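Local structure of probable transcriptional regulatory protein NarL (3EUL) at residues V79-R84 / L108-A113; D63-D68 / L88-L93; D75-A80 / V92-A97; V16-G21 / G39-V44. The protein probably acts, once phosphorylated by its partner sensor kinase, as a DNA-binding regulator of aerobic nitrate metabolism genes, and is seen here as its signal receiver domain. All blocks are in the same frame, centred on the assembly; numbering follows the deposited sequence.

Contact 1: residues V79-R84 / L108-A113; sequences VAAAVR and LQQGAA
The carbonyl oxygen of Q109 takes two N-H groups from one guanidinium. R84 NH1 donates to Q109 O at 3.0 Å, lying in the carbonyl plane on a lone pair, although the N-H...O angle of 143° shows a bent bond; R84 NH2 adds a weak second bond to Q109 O at 3.3 Å. R84 CG stands anti to the backbone N (chi1 179°), and a bend at chi3 turns NE and the guanidinium toward the G111 backbone. Q109 O sits near the edge of the guanidinium, while one of its faces lies over backbone: Q110 C and G111 N are each 3.4 Å above that plane. The backbone gripped here is the C-terminal end of helix 101-109, closed by a Schellman motif in which G111 takes a positive phi of 106° and its N bonds back to L108 O. At that phi a CB would press on the carbonyl oxygen before it, and it would also clash with R84 NE. One turn earlier in helix 76-85 the surfaces draw close without such a bond. A80 CB rests 3.8 Å from A112 N, and A81 CA makes a CA-H...O contact of 3.2 Å with Q110 O. A water bridges the segments, donating to A80 O at 2.7 Å and, weakly, to G111 O. On the buried side A112 touches L94 of strand 91-96.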
# COMPACT_ATOMS: atom_id res chain seq x y z
N VAL A 79 -5.16 -9.03 -0.58
CA VAL A 79 -5.07 -8.33 0.70
C VAL A 79 -6.11 -7.23 0.78
O VAL A 79 -6.76 -7.12 1.81
CB VAL A 79 -3.66 -7.71 0.95
CG1 VAL A 79 -3.63 -6.93 2.31
CG2 VAL A 79 -2.57 -8.75 0.92
N ALA A 80 -6.25 -6.42 -0.28
CA ALA A 80 -7.30 -5.37 -0.30
C ALA A 80 -8.70 -5.94 -0.03
O ALA A 80 -9.50 -5.38 0.75
CB ALA A 80 -7.28 -4.58 -1.59
N ALA A 81 -9.00 -7.07 -0.66
CA ALA A 81 -10.29 -7.77 -0.46
C ALA A 81 -10.55 -8.19 0.98
O ALA A 81 -11.67 -8.04 1.51
CB ALA A 81 -10.33 -9.03 -1.37
N ALA A 82 -9.51 -8.77 1.59
CA ALA A 82 -9.52 -9.27 2.94
C ALA A 82 -9.70 -8.12 3.95
O ALA A 82 -10.49 -8.25 4.87
CB ALA A 82 -8.20 -10.05 3.24
N VAL A 83 -8.98 -7.02 3.75
CA VAL A 83 -9.09 -5.83 4.61
C VAL A 83 -10.50 -5.26 4.59
O VAL A 83 -11.11 -5.04 5.65
CB VAL A 83 -8.01 -4.74 4.23
CG1 VAL A 83 -8.24 -3.40 5.02
CG2 VAL A 83 -6.60 -5.30 4.51
N ARG A 84 -11.06 -5.10 3.41
CA ARG A 84 -12.46 -4.69 3.25
C ARG A 84 -13.40 -5.74 3.90
O ARG A 84 -14.27 -5.37 4.69
CB ARG A 84 -12.79 -4.43 1.76
CG ARG A 84 -14.26 -4.00 1.51
CD ARG A 84 -14.46 -3.58 0.08
NE ARG A 84 -14.47 -4.74 -0.79
CZ ARG A 84 -14.67 -4.70 -2.11
NH1 ARG A 84 -14.69 -5.83 -2.81
NH2 ARG A 84 -14.84 -3.53 -2.72
N LEU A 108 -9.49 -2.64 -8.14
CA LEU A 108 -10.40 -1.62 -7.60
C LEU A 108 -11.74 -2.24 -7.21
O LEU A 108 -12.33 -1.88 -6.20
CB LEU A 108 -10.59 -0.47 -8.62
CG LEU A 108 -9.32 0.33 -8.96
CD1 LEU A 108 -9.58 1.26 -10.14
CD2 LEU A 108 -8.82 1.09 -7.72
N GLN A 109 -12.20 -3.17 -8.01
CA GLN A 109 -13.37 -3.96 -7.67
C GLN A 109 -13.18 -4.77 -6.39
O GLN A 109 -14.15 -4.90 -5.65
CB GLN A 109 -13.79 -4.90 -8.81
CG GLN A 109 -14.10 -4.19 -10.15
CD GLN A 109 -15.40 -3.39 -10.17
OE1 GLN A 109 -15.39 -2.16 -10.24
NE2 GLN A 109 -16.53 -4.10 -10.22
N GLN A 110 -11.97 -5.28 -6.12
CA GLN A 110 -11.66 -6.03 -4.86
C GLN A 110 -11.41 -5.08 -3.63
O GLN A 110 -11.15 -5.52 -2.51
CB GLN A 110 -10.46 -7.01 -5.01
CG GLN A 110 -10.59 -8.29 -5.91
CD GLN A 110 -9.75 -9.57 -5.45
OE1 GLN A 110 -8.83 -10.07 -6.14
NE2 GLN A 110 -10.11 -10.11 -4.27
N GLY A 111 -11.51 -3.77 -3.84
CA GLY A 111 -11.51 -2.82 -2.75
C GLY A 111 -10.23 -2.02 -2.59
O GLY A 111 -10.07 -1.37 -1.58
N ALA A 112 -9.33 -2.07 -3.57
CA ALA A 112 -8.13 -1.22 -3.55
C ALA A 112 -8.54 0.22 -3.65
O ALA A 112 -9.40 0.56 -4.46
CB ALA A 112 -7.16 -1.57 -4.69
N ALA A 113 -7.94 1.06 -2.81
CA ALA A 113 -8.25 2.49 -2.79
C ALA A 113 -7.63 3.24 -3.98
O ALA A 113 -8.03 4.35 -4.31
CB ALA A 113 -7.76 3.10 -1.49
O HOH W 1 -9.44 -2.73 1.42

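Contact 2: residues D63-D68 / L88-L93; sequences DVALLD and LPTRVL
L67 CG stands anti to its own carbonyl carbon (chi1 -55°), and V92 CG1 stands anti to its backbone N; L67 CD1 and V92 CG1 meet at 3.9 Å, the two side chains crossing obliquely. They belong to strands 64-68 and 91-96, neighbours in the parallel sheet of the receiver domain and the two strands of a beta-alpha-beta unit whose helix is 76-85. The short strand axes diverge by 24°. V64 pairs with R91, A65 with V92 and L66 with L93, and a ladder of four backbone hydrogen bonds holds this register, among them A65 N to R91 O and L67 N to L93 O. A65 and V92 point to one face of the sheet, where T90 CG2 comes 3.9 Å from A65 CB and helices 50-60 and 76-85 cover the layer through I57, V79 and A80. V64, L66 and L93 point to the other face, which helix 122-134 packs against; there L66 CD1 lies 4.2 Å from L93 CB. The polar ends at the strand starts find partners elsewhere: D63 OD2 accepts from R17 N, T90 OG1 bonds to P62 O, and R91 NE bonds to C132 O. D63 O, besides accepting a nearly straight bond from R91 N at 3.0 Å (177°), receives one from a water at 2.7 Å, and that water also donates to P89 O.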
# COMPACT_ATOMS: atom_id res chain seq x y z
N ASP A 63 -3.46 3.81 8.71
CA ASP A 63 -4.34 4.64 7.88
C ASP A 63 -4.31 4.15 6.42
O ASP A 63 -5.35 4.04 5.76
CB ASP A 63 -3.89 6.10 7.96
CG ASP A 63 -3.93 6.63 9.39
OD1 ASP A 63 -4.99 6.47 10.03
OD2 ASP A 63 -2.91 7.11 9.90
N VAL A 64 -3.11 3.84 5.94
CA VAL A 64 -2.86 3.39 4.57
C VAL A 64 -1.88 2.21 4.56
O VAL A 64 -0.93 2.16 5.36
CB VAL A 64 -2.21 4.51 3.75
CG1 VAL A 64 -1.96 4.07 2.28
CG2 VAL A 64 -3.08 5.71 3.76
N ALA A 65 -2.15 1.25 3.69
CA ALA A 65 -1.20 0.21 3.38
C ALA A 65 -0.77 0.46 1.93
O ALA A 65 -1.63 0.53 1.05
CB ALA A 65 -1.80 -1.15 3.57
N LEU A 66 0.52 0.67 1.68
CA LEU A 66 1.00 0.78 0.31
C LEU A 66 1.70 -0.49 -0.11
O LEU A 66 2.83 -0.77 0.36
CB LEU A 66 1.96 1.96 0.21
CG LEU A 66 2.65 2.20 -1.12
CD1 LEU A 66 1.65 2.41 -2.25
CD2 LEU A 66 3.57 3.45 -0.91
N LEU A 67 1.05 -1.28 -0.99
CA LEU A 67 1.46 -2.65 -1.26
C LEU A 67 1.71 -2.95 -2.74
O LEU A 67 0.94 -2.54 -3.61
CB LEU A 67 0.37 -3.60 -0.82
CG LEU A 67 -0.12 -3.52 0.62
CD1 LEU A 67 -1.20 -4.56 0.85
CD2 LEU A 67 1.06 -3.70 1.55
N ASP A 68 2.80 -3.64 -3.03
CA ASP A 68 3.04 -4.09 -4.39
C ASP A 68 1.88 -4.97 -4.83
O ASP A 68 1.40 -5.79 -4.06
CB ASP A 68 4.38 -4.83 -4.45
CG ASP A 68 4.73 -5.36 -5.82
OD1 ASP A 68 4.46 -4.73 -6.86
OD2 ASP A 68 5.34 -6.44 -5.85
N LEU A 88 -11.70 -3.46 8.26
CA LEU A 88 -10.63 -2.67 8.87
C LEU A 88 -10.63 -1.22 8.32
O LEU A 88 -11.02 -1.00 7.19
CB LEU A 88 -9.29 -3.34 8.65
CG LEU A 88 -9.08 -4.77 9.15
CD1 LEU A 88 -7.66 -5.22 8.80
CD2 LEU A 88 -9.32 -4.92 10.66
N PRO A 89 -10.21 -0.25 9.13
CA PRO A 89 -10.24 1.13 8.65
C PRO A 89 -9.19 1.46 7.57
O PRO A 89 -9.25 2.51 6.91
CB PRO A 89 -9.98 1.95 9.93
CG PRO A 89 -9.26 1.01 10.84
CD PRO A 89 -9.75 -0.35 10.53
N THR A 90 -8.27 0.54 7.34
CA THR A 90 -7.14 0.79 6.46
C THR A 90 -7.50 0.91 4.99
O THR A 90 -8.19 0.06 4.46
CB THR A 90 -6.14 -0.36 6.61
OG1 THR A 90 -5.75 -0.42 7.99
CG2 THR A 90 -4.91 -0.10 5.74
N ARG A 91 -6.96 1.92 4.31
CA ARG A 91 -7.09 2.03 2.85
C ARG A 91 -5.90 1.39 2.20
O ARG A 91 -4.77 1.68 2.58
CB ARG A 91 -7.20 3.48 2.44
CG ARG A 91 -8.54 4.02 2.86
CD ARG A 91 -8.73 5.47 2.60
NE ARG A 91 -8.71 5.92 1.20
CZ ARG A 91 -9.54 5.60 0.21
NH1 ARG A 91 -10.50 4.68 0.34
NH2 ARG A 91 -9.37 6.17 -0.99
N VAL A 92 -6.14 0.49 1.26
CA VAL A 92 -5.04 -0.24 0.61
C VAL A 92 -4.75 0.36 -0.78
O VAL A 92 -5.57 0.24 -1.71
CB VAL A 92 -5.34 -1.73 0.52
CG1 VAL A 92 -4.22 -2.44 -0.27
CG2 VAL A 92 -5.49 -2.33 1.94
N LEU A 93 -3.59 0.99 -0.89
CA LEU A 93 -3.12 1.60 -2.13
C LEU A 93 -2.16 0.63 -2.78
O LEU A 93 -1.22 0.17 -2.15
CB LEU A 93 -2.45 2.94 -1.77
CG LEU A 93 -2.21 4.03 -2.79
CD1 LEU A 93 -3.48 4.48 -3.53
CD2 LEU A 93 -1.56 5.21 -2.06
O HOH W 2 -7.63 5.23 6.64

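Contact 3: residues D75-A80 / V92-A97; sequences DGAQVA and VLLISA
L94 CD2 presses on the first turn of helix 76-85, 3.4 Å from G76 O and 3.5 Å from G76 CA. The other methyl of the same leucine, L94 CD1, lies 3.9 Å from A77 N, so the isobutyl fork spans the start of the helix. L94 CG stands anti to the carbonyl carbon (chi1 -59°), which sends the branch toward G76. A CB on G76 would point at the strand and fall 2.6 Å from L94 CD2, a clash: the absence of a side chain is what permits this close approach. One turn further on, A80 CB meets both CB and CG1 of V92 at 4.0 Å, a wider fit. Helix and strand run antiparallel within 5°, with their short axes 9.0 Å apart at closest approach, and no hydrogen bond joins them. All five touching residues are buried. The other side of the helix start is polar and more open, D75 being partly exposed and Q78 exposed. There D75 and Q78 form a capping box: D75 OD1 accepts from Q78 N at 2.9 Å and weakly from A77 N, while D75 N donates to Q78 OE1 at 3.0 Å on a lone pair in the amide plane. These bonds tie up N-H groups of the first turn and hold the cap together without reaching the strand. In the beta-alpha-beta unit the helix thus lies over strand 91-96, with V79 reaching L67 of strand 64-68 and L94 also touching F115 of strand 114-117.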
# COMPACT_ATOMS: atom_id res chain seq x y z
N ASP A 75 -1.56 -11.74 -3.14
CA ASP A 75 -1.27 -10.57 -3.92
C ASP A 75 -1.95 -9.35 -3.33
O ASP A 75 -2.76 -9.48 -2.41
CB ASP A 75 -1.57 -10.76 -5.42
CG ASP A 75 -3.05 -10.80 -5.78
OD1 ASP A 75 -3.87 -9.96 -5.33
OD2 ASP A 75 -3.36 -11.66 -6.64
N GLY A 76 -1.59 -8.18 -3.84
CA GLY A 76 -2.12 -6.90 -3.34
C GLY A 76 -3.64 -6.78 -3.35
O GLY A 76 -4.22 -6.18 -2.44
N ALA A 77 -4.30 -7.33 -4.37
CA ALA A 77 -5.79 -7.27 -4.46
C ALA A 77 -6.47 -8.21 -3.50
O ALA A 77 -7.55 -7.88 -2.99
CB ALA A 77 -6.28 -7.52 -5.90
N GLN A 78 -5.88 -9.40 -3.29
CA GLN A 78 -6.35 -10.34 -2.26
C GLN A 78 -6.26 -9.71 -0.86
O GLN A 78 -7.19 -9.82 -0.07
CB GLN A 78 -5.58 -11.66 -2.29
CG GLN A 78 -5.66 -12.34 -3.62
CD GLN A 78 -4.98 -13.68 -3.61
OE1 GLN A 78 -3.76 -13.77 -3.59
NE2 GLN A 78 -5.78 -14.75 -3.63
N VAL A 79 -5.16 -9.03 -0.58
CA VAL A 79 -5.07 -8.33 0.70
C VAL A 79 -6.11 -7.23 0.78
O VAL A 79 -6.76 -7.12 1.81
CB VAL A 79 -3.66 -7.71 0.95
CG1 VAL A 79 -3.63 -6.93 2.31
CG2 VAL A 79 -2.57 -8.75 0.92
N ALA A 80 -6.25 -6.42 -0.28
CA ALA A 80 -7.30 -5.37 -0.30
C ALA A 80 -8.70 -5.94 -0.03
O ALA A 80 -9.50 -5.38 0.75
CB ALA A 80 -7.28 -4.58 -1.59
N VAL A 92 -6.14 0.49 1.26
CA VAL A 92 -5.04 -0.24 0.61
C VAL A 92 -4.75 0.36 -0.78
O VAL A 92 -5.57 0.24 -1.71
CB VAL A 92 -5.34 -1.73 0.52
CG1 VAL A 92 -4.22 -2.44 -0.27
CG2 VAL A 92 -5.49 -2.33 1.94
N LEU A 93 -3.59 0.99 -0.89
CA LEU A 93 -3.12 1.60 -2.13
C LEU A 93 -2.16 0.63 -2.78
O LEU A 93 -1.22 0.17 -2.15
CB LEU A 93 -2.45 2.94 -1.77
CG LEU A 93 -2.21 4.03 -2.79
CD1 LEU A 93 -3.48 4.48 -3.53
CD2 LEU A 93 -1.56 5.21 -2.06
N LEU A 94 -2.42 0.23 -4.03
CA LEU A 94 -1.52 -0.71 -4.70
C LEU A 94 -0.55 0.05 -5.62
O LEU A 94 -0.86 1.13 -6.14
CB LEU A 94 -2.27 -1.80 -5.49
CG LEU A 94 -3.22 -2.71 -4.72
CD1 LEU A 94 -3.99 -3.71 -5.65
CD2 LEU A 94 -2.53 -3.43 -3.52
N ILE A 95 0.61 -0.54 -5.80
CA ILE A 95 1.60 -0.02 -6.72
C ILE A 95 2.13 -1.18 -7.54
O ILE A 95 2.30 -2.29 -7.04
CB ILE A 95 2.70 0.74 -5.94
CG1 ILE A 95 3.62 1.52 -6.89
CG2 ILE A 95 3.48 -0.22 -4.96
CD1 ILE A 95 4.38 2.66 -6.20
N SER A 96 2.41 -0.94 -8.82
CA SER A 96 2.91 -2.01 -9.66
C SER A 96 3.67 -1.51 -10.87
O SER A 96 3.48 -0.38 -11.33
CB SER A 96 1.73 -2.87 -10.14
OG SER A 96 2.21 -4.07 -10.70
N ALA A 97 4.51 -2.38 -11.40
CA ALA A 97 5.08 -2.17 -12.73
C ALA A 97 4.09 -2.60 -13.85
O ALA A 97 4.29 -2.20 -14.98
CB ALA A 97 6.43 -2.89 -12.84

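Contact 4: residues V16-G21 / G39-V44; sequences VRVVVG and GSVNVV
V18 CG2 and V41 CG1 are pressed to 3.5 Å, a short approach for two methyls. On the other face V44 CG1 lies 4.0 Å from both R17 CB and R17 NE, and V44 CG2 packs 4.0 Å from V19 CG2; the V44 side chain crosses both of these at about a right angle. V44 CG1 stands anti to the carbonyl carbon (chi1 -64°), which leaves CG2 in the crowded position between backbone N and carbonyl carbon, 3.4 Å from V18 O. Behind these contacts lies a parallel ladder that pairs V16 with V41, R17 with N42 and V18 with V43. N42 N donates to V16 O, V18 N to N42 O and V44 N to V18 O, each at 2.8 Å, while V16 N to S40 O is longer and more bent (142°). Further out, L35 of helix 25-38 touches V18 and V41, and helix 122-134 covers the same face through V129 and L130. R17 is turned toward the end of helix 50-60: its NH2 donates to H60 O and its NH1 weakly to L61 O. Strands 16-21 and 41-47 with the intervening helix 25-38 form the first beta-alpha-beta unit, with 41-47 as an outermost strand, matching the 2-1-3-4-5 strand order of the CheY-like receiver fold.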
# COMPACT_ATOMS: atom_id res chain seq x y z
N VAL A 16 0.50 10.42 9.50
CA VAL A 16 -0.24 9.32 8.89
C VAL A 16 0.55 8.05 9.07
O VAL A 16 1.75 8.03 8.83
CB VAL A 16 -0.44 9.60 7.37
CG1 VAL A 16 -0.92 8.33 6.59
CG2 VAL A 16 -1.41 10.75 7.18
N ARG A 17 -0.12 6.98 9.51
CA ARG A 17 0.56 5.71 9.80
C ARG A 17 0.41 4.76 8.60
O ARG A 17 -0.69 4.56 8.10
CB ARG A 17 0.02 5.11 11.11
CG ARG A 17 0.23 6.04 12.31
CD ARG A 17 -0.62 5.67 13.51
NE ARG A 17 -0.27 4.33 13.95
CZ ARG A 17 -1.00 3.23 13.77
NH1 ARG A 17 -2.22 3.25 13.25
NH2 ARG A 17 -0.50 2.08 14.21
N VAL A 18 1.52 4.17 8.16
CA VAL A 18 1.56 3.33 6.96
C VAL A 18 2.26 1.99 7.13
O VAL A 18 3.30 1.89 7.80
CB VAL A 18 2.26 4.12 5.81
CG1 VAL A 18 2.38 3.29 4.54
CG2 VAL A 18 1.47 5.45 5.60
N VAL A 19 1.70 0.95 6.50
CA VAL A 19 2.41 -0.30 6.27
C VAL A 19 2.81 -0.35 4.79
O VAL A 19 1.98 -0.08 3.91
CB VAL A 19 1.54 -1.56 6.66
CG1 VAL A 19 2.16 -2.88 6.11
CG2 VAL A 19 1.34 -1.63 8.19
N VAL A 20 4.09 -0.67 4.53
CA VAL A 20 4.64 -0.83 3.18
C VAL A 20 4.97 -2.30 2.91
O VAL A 20 5.56 -2.99 3.77
CB VAL A 20 5.92 0.04 2.95
CG1 VAL A 20 6.52 -0.24 1.55
CG2 VAL A 20 5.64 1.54 3.15
N GLY A 21 4.55 -2.82 1.76
CA GLY A 21 4.79 -4.20 1.41
C GLY A 21 5.34 -4.30 -0.01
O GLY A 21 4.76 -3.73 -0.93
N GLY A 39 8.45 13.85 6.57
CA GLY A 39 8.08 14.42 7.87
C GLY A 39 6.60 14.23 8.24
O GLY A 39 6.21 14.56 9.35
N SER A 40 5.80 13.66 7.34
CA SER A 40 4.34 13.54 7.55
C SER A 40 3.81 12.10 7.67
O SER A 40 2.59 11.87 7.77
CB SER A 40 3.60 14.23 6.40
OG SER A 40 3.78 15.65 6.47
N VAL A 41 4.72 11.13 7.65
CA VAL A 41 4.37 9.73 7.58
C VAL A 41 5.23 8.91 8.55
O VAL A 41 6.46 9.04 8.61
CB VAL A 41 4.50 9.14 6.14
CG1 VAL A 41 4.11 7.63 6.12
CG2 VAL A 41 3.66 9.93 5.09
N ASN A 42 4.54 8.06 9.29
CA ASN A 42 5.13 7.09 10.17
C ASN A 42 4.89 5.69 9.56
O ASN A 42 3.77 5.18 9.54
CB ASN A 42 4.50 7.23 11.55
CG ASN A 42 5.01 6.21 12.58
OD1 ASN A 42 6.02 5.49 12.39
ND2 ASN A 42 4.31 6.17 13.70
N VAL A 43 5.95 5.09 9.07
CA VAL A 43 5.93 3.73 8.59
C VAL A 43 5.98 2.83 9.82
O VAL A 43 6.97 2.79 10.57
CB VAL A 43 7.06 3.47 7.58
CG1 VAL A 43 7.09 1.99 7.10
CG2 VAL A 43 6.89 4.40 6.34
N VAL A 44 4.88 2.14 10.06
CA VAL A 44 4.74 1.35 11.27
C VAL A 44 5.05 -0.10 11.05
O VAL A 44 5.23 -0.83 12.00
CB VAL A 44 3.37 1.52 11.91
CG1 VAL A 44 3.20 2.96 12.38
CG2 VAL A 44 2.25 1.08 10.98

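In the fold
Contacts 2 and 4 are both parallel strand pairs within one sheet, tied by backbone ladders, and they adjoin through strands 64-68 and 16-21, where L66 N lies 2.8 Å from V19 O. Contact 2 is buried, its centre about 5 Å from that of the chain; contact 4, about 10 Å out, includes an outermost strand and is partly exposed. Contact 3 is buried as well but has no hydrogen bond across it; leucine and valine methyls pack on the helix backbone and on A80. It shares helix 76-85 with contact 1 and strand 91-96 with contact 2. Contact 1, about 11 Å out, turns that helix toward a helix end, and there guanidinium bonds and a bridging water are added to alanine packing.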